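Local structure of arylamine n-acetyltransferase NAT (4BGF) at residues S202-T206 with G207-A211; G264-E267 with T268-E272. The protein catalyses the transfer of an acetyl group from acetyl-coenzyme A to the nitrogen of arylamines, probably through an acetylated cysteine as in other arylamine N-acetyltransferases. All coordinates share one frame; numbering follows the deposited sequence.

Contact 1. Residues S202-T206 with G207-A211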
loop_
_atom_site.group_PDB
_atom_site.type_symbol
_atom_site.label_atom_id
_atom_site.label_comp_id
_atom_site.label_asym_id
_atom_site.label_seq_id
_atom_site.Cartn_x
_atom_site.Cartn_y
_atom_site.Cartn_z
ATOM N N SER A 202 -10.582 -13.813 4.664
ATOM C CA SER A 202 -9.846 -12.578 4.457
ATOM C C SER A 202 -10.357 -11.917 3.195
ATOM O O SER A 202 -10.619 -12.591 2.210
ATOM C CB SER A 202 -8.359 -12.845 4.380
ATOM O OG SER A 202 -7.627 -11.680 4.051
ATOM N N LYS A 203 -10.542 -10.605 3.245
ATOM C CA LYS A 203 -11.036 -9.873 2.084
ATOM C C LYS A 203 -10.106 -9.992 0.866
ATOM O O LYS A 203 -10.528 -9.763 -0.259
ATOM C CB LYS A 203 -11.216 -8.395 2.438
ATOM C CG LYS A 203 -9.935 -7.575 2.254
ATOM C CD LYS A 203 -9.999 -6.163 2.820
ATOM C CE LYS A 203 -10.499 -5.179 1.802
ATOM N NZ LYS A 203 -10.825 -3.896 2.471
ATOM N N PHE A 204 -8.833 -10.332 1.097
ATOM C CA PHE A 204 -7.854 -10.461 0.018
ATOM C C PHE A 204 -7.876 -11.833 -0.608
ATOM O O PHE A 204 -7.214 -12.059 -1.620
ATOM C CB PHE A 204 -6.452 -10.133 0.508
ATOM C CG PHE A 204 -6.339 -8.762 1.056
ATOM C CD1 PHE A 204 -6.619 -7.668 0.262
ATOM C CD2 PHE A 204 -6.021 -8.558 2.381
ATOM C CE1 PHE A 204 -6.555 -6.413 0.773
ATOM C CE2 PHE A 204 -5.964 -7.306 2.895
ATOM C CZ PHE A 204 -6.231 -6.232 2.094
ATOM N N VAL A 205 -8.637 -12.743 -0.005
ATOM C CA VAL A 205 -8.901 -14.039 -0.626
ATOM C C VAL A 205 -10.310 -14.032 -1.226
ATOM O O VAL A 205 -10.568 -14.724 -2.210
ATOM C CB VAL A 205 -8.690 -15.275 0.352
ATOM C CG1 VAL A 205 -7.303 -15.239 1.014
ATOM C CG2 VAL A 205 -9.727 -15.328 1.432
ATOM N N THR A 206 -11.210 -13.238 -0.650
ATOM C CA THR A 206 -12.639 -13.283 -1.010
ATOM C C THR A 206 -13.072 -12.275 -2.062
ATOM O O THR A 206 -14.120 -12.452 -2.673
ATOM C CB THR A 206 -13.535 -13.024 0.203
ATOM O OG1 THR A 206 -13.226 -11.738 0.735
ATOM C CG2 THR A 206 -13.343 -14.086 1.278
ATOM N N GLY A 207 -12.299 -11.215 -2.269
ATOM C CA GLY A 207 -12.627 -10.251 -3.303
ATOM C C GLY A 207 -11.431 -9.561 -3.938
ATOM O O GLY A 207 -10.294 -9.675 -3.482
ATOM N N LEU A 208 -11.717 -8.814 -5.000
ATOM C CA LEU A 208 -10.699 -8.069 -5.718
ATOM C C LEU A 208 -10.587 -6.609 -5.235
ATOM O O LEU A 208 -11.544 -5.867 -5.210
ATOM C CB LEU A 208 -10.941 -8.168 -7.227
ATOM C CG LEU A 208 -10.165 -7.240 -8.159
ATOM C CD1 LEU A 208 -8.688 -7.519 -8.106
ATOM C CD2 LEU A 208 -10.679 -7.417 -9.547
ATOM N N THR A 209 -9.398 -6.227 -4.794
ATOM C CA THR A 209 -9.153 -4.849 -4.406
ATOM C C THR A 209 -7.918 -4.404 -5.161
ATOM O O THR A 209 -6.932 -5.121 -5.158
ATOM C CB THR A 209 -9.012 -4.716 -2.879
ATOM O OG1 THR A 209 -8.541 -3.408 -2.540
ATOM C CG2 THR A 209 -8.062 -5.734 -2.324
ATOM N N ALA A 210 -7.998 -3.277 -5.882
ATOM C CA ALA A 210 -6.829 -2.616 -6.498
ATOM C C ALA A 210 -6.797 -1.116 -6.207
ATOM O O ALA A 210 -7.812 -0.526 -5.920
ATOM C CB ALA A 210 -6.817 -2.843 -7.982
ATOM N N ALA A 211 -5.625 -0.498 -6.268
ATOM C CA ALA A 211 -5.552 0.964 -6.207
ATOM C C ALA A 211 -4.223 1.536 -6.741
ATOM O O ALA A 211 -3.213 0.844 -6.785
ATOM C CB ALA A 211 -5.858 1.466 -4.803
#

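Contact 2. Residues G264-E267 with T268-E272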
loop_
_atom_site.group_PDB
_atom_site.type_symbol
_atom_site.label_atom_id
_atom_site.label_comp_id
_atom_site.label_asym_id
_atom_site.label_seq_id
_atom_site.Cartn_x
_atom_site.Cartn_y
_atom_site.Cartn_z
ATOM N N GLY A 264 -6.908 -14.021 -21.607
ATOM C CA GLY A 264 -8.169 -14.634 -22.005
ATOM C C GLY A 264 -8.537 -15.831 -21.148
ATOM O O GLY A 264 -9.663 -16.330 -21.207
ATOM N N ALA A 265 -7.569 -16.281 -20.351
ATOM C CA ALA A 265 -7.758 -17.380 -19.414
ATOM C C ALA A 265 -7.940 -16.851 -17.994
ATOM O O ALA A 265 -8.369 -17.573 -17.118
ATOM C CB ALA A 265 -6.583 -18.325 -19.488
ATOM N N LEU A 266 -7.663 -15.573 -17.781
ATOM C CA LEU A 266 -7.860 -14.959 -16.466
ATOM C C LEU A 266 -9.250 -14.355 -16.264
ATOM O O LEU A 266 -9.739 -14.315 -15.134
ATOM C CB LEU A 266 -6.803 -13.887 -16.228
ATOM C CG LEU A 266 -7.064 -12.942 -15.053
ATOM C CD1 LEU A 266 -6.977 -13.711 -13.738
ATOM C CD2 LEU A 266 -6.101 -11.769 -15.067
ATOM N N GLU A 267 -9.861 -13.852 -17.334
ATOM C CA GLU A 267 -11.216 -13.333 -17.244
ATOM C C GLU A 267 -12.130 -14.386 -16.607
ATOM O O GLU A 267 -13.014 -14.044 -15.820
ATOM C CB GLU A 267 -11.730 -12.986 -18.625
ATOM C CG GLU A 267 -10.870 -11.965 -19.304
ATOM C CD GLU A 267 -11.113 -11.861 -20.789
ATOM O OE1 GLU A 267 -11.942 -12.630 -21.303
ATOM O OE2 GLU A 267 -10.467 -11.015 -21.447
ATOM N N THR A 268 -11.886 -15.667 -16.915
ATOM C CA THR A 268 -12.784 -16.751 -16.485
ATOM C C THR A 268 -12.839 -16.876 -14.984
ATOM O O THR A 268 -13.884 -17.171 -14.400
ATOM C CB THR A 268 -12.374 -18.139 -16.979
ATOM O OG1 THR A 268 -11.954 -18.071 -18.341
ATOM C CG2 THR A 268 -13.569 -19.098 -16.814
ATOM N N ARG A 269 -11.687 -16.690 -14.368
ATOM C CA ARG A 269 -11.579 -16.752 -12.937
ATOM C C ARG A 269 -12.322 -15.595 -12.297
ATOM O O ARG A 269 -13.041 -15.778 -11.320
ATOM C CB ARG A 269 -10.115 -16.704 -12.555
ATOM C CG ARG A 269 -9.255 -17.747 -13.251
ATOM C CD ARG A 269 -9.451 -19.147 -12.682
ATOM N NE ARG A 269 -9.437 -19.169 -11.229
ATOM C CZ ARG A 269 -8.338 -19.258 -10.482
ATOM N NH1 ARG A 269 -7.138 -19.314 -11.041
ATOM N NH2 ARG A 269 -8.442 -19.277 -9.160
ATOM N N ILE A 270 -12.146 -14.402 -12.851
ATOM C CA ILE A 270 -12.809 -13.207 -12.332
ATOM C C ILE A 270 -14.334 -13.267 -12.401
ATOM O O ILE A 270 -15.014 -12.908 -11.432
ATOM C CB ILE A 270 -12.357 -11.943 -13.086
ATOM C CG1 ILE A 270 -10.860 -11.725 -12.925
ATOM C CG2 ILE A 270 -13.108 -10.702 -12.589
ATOM C CD1 ILE A 270 -10.383 -11.793 -11.528
ATOM N N ASP A 271 -14.883 -13.708 -13.526
ATOM C CA ASP A 271 -16.327 -13.814 -13.613
ATOM C C ASP A 271 -16.906 -14.496 -12.362
ATOM O O ASP A 271 -18.032 -14.243 -11.967
ATOM C CB ASP A 271 -16.734 -14.489 -14.922
ATOM C CG ASP A 271 -17.272 -13.494 -15.932
ATOM O OD1 ASP A 271 -18.146 -12.686 -15.559
ATOM O OD2 ASP A 271 -16.799 -13.484 -17.088
ATOM N N GLU A 272 -16.076 -15.294 -11.703
ATOM C CA GLU A 272 -16.395 -15.889 -10.415
ATOM C C GLU A 272 -15.733 -15.133 -9.269
ATOM O O GLU A 272 -15.938 -13.931 -9.100
ATOM C CB GLU A 272 -15.909 -17.328 -10.415
#

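Contact 1. Residues S202-T206 with G207-A211
The methyl CG2 of Thr209 sits at the edge of the Phe204 ring, 3.5 Å from CE1 and in the ring plane. With OG1 of Thr209 opposite the backbone N (chi1 170°), CG2 falls between the backbone N and the carbonyl carbon and faces the ring edge. Lys203 lays its aliphatic part over one face of the same ring, CG 3.7 Å above its centre, and Tyr69 packs edge-to-face against it, so a flat apolar side chain suits this spot.

Gly207 N donates to Lys203 O over 3.0 Å, arriving 42° out of the carbonyl plane, and Gly207 is the first residue to leave helical angles. At the other end Ser202 is the N-cap: its hydroxyl reaches forward to accept from Phe204 N, a weak bond of 3.5 Å from N to OG, and is also hydrogen-bonded to Ala196 O, while its carbonyl takes both Val205 N and Thr206 N. Further out, Asn40 ties the turn to the strand, its ND2 donating to the carbonyls of Phe204 and Gly207 and its OD1 accepting from Thr209 N.

A methyl meeting a ring edge is an apolar contact, while polar atoms of this helix-to-strand turn are taken up by backbone bonds and by Asn40.

Contact 2. Residues G264-E267 with T268-E272
Leu266 and Ile270, one helical turn apart, touch through their aliphatic branches, CD1 of the leucine lying 4.4 Å from CG1 of the isoleucine. The contact is loose, but two branched apolar side chains suit the side on which Leu266 is buried and packs on Leu45. With CG1 of Ile270 opposite its own carbonyl carbon (chi1 -61°), that branch swings across the helix and partly back, CG1 coming 3.6 Å from Leu266 O.

The backbone bonds are uneven. Leu266 O is shared by two weak donors, Arg269 N at 3.2 Å and Ile270 N at 3.3 Å; the first is strongly bent, at 126°, and the second nearly straight. Glu267 O makes the firmer bond, receiving Asp271 N at 3.0 Å almost in line with its C=O. Most of this belongs to helix 263-270, the last in the modelled chain, which is kinked where the amides of Thr268 and Arg269 miss the regular bonds to Gly264 O and Ala265 O; Arg269 N turns instead to Leu266 O, three residues back. Within that kink the Thr268 hydroxyl points back toward the earlier turn, yet OG1 stays 3.8 Å from Ala265 O, a proximity rather than a bond.

Among the charged side chains, Arg269 uses its methylene root for contact: CB lies 3.5 Å from Leu266 O, and the chain then bends at chi2 and chi3, carrying the guanidinium away from the earlier turn. A long, flexible residue is well suited to this exposed position, and the side chain also touches Leu45. Glu267 and Asp271 project on the side facing helix 242-251, where both meet Ala242 and the glutamate also reaches Ala243 and Val246. Their carboxylates are not in contact, Glu267 OE1 and Asp271 OD2 being 6.5 Å apart, and any mutual repulsion is probably modest.

Contact 1 closes before contact 2 opens, and the two lie on the same side of the molecule with centres 15 Å apart; their nearest atoms stay about 5 Å from each other without touching. Helix 242-251 is a common neighbour: Leu208 and Ala210 of 207-211 pack on Val245 and Leu249, while Glu267 and Asp271 both touch Ala242, and the glutamate also Val246 further along. The centre of contact 1 is about 13 Å from the centre of the chain. The Phe204 side chain of contact 1 lies near, without touching, Cys70, His110 and Asp127, which probably form the catalytic triad characteristic of this family. Contact 2, on the last modelled helix, lies farther out, its centre about 25 Å from that of the chain.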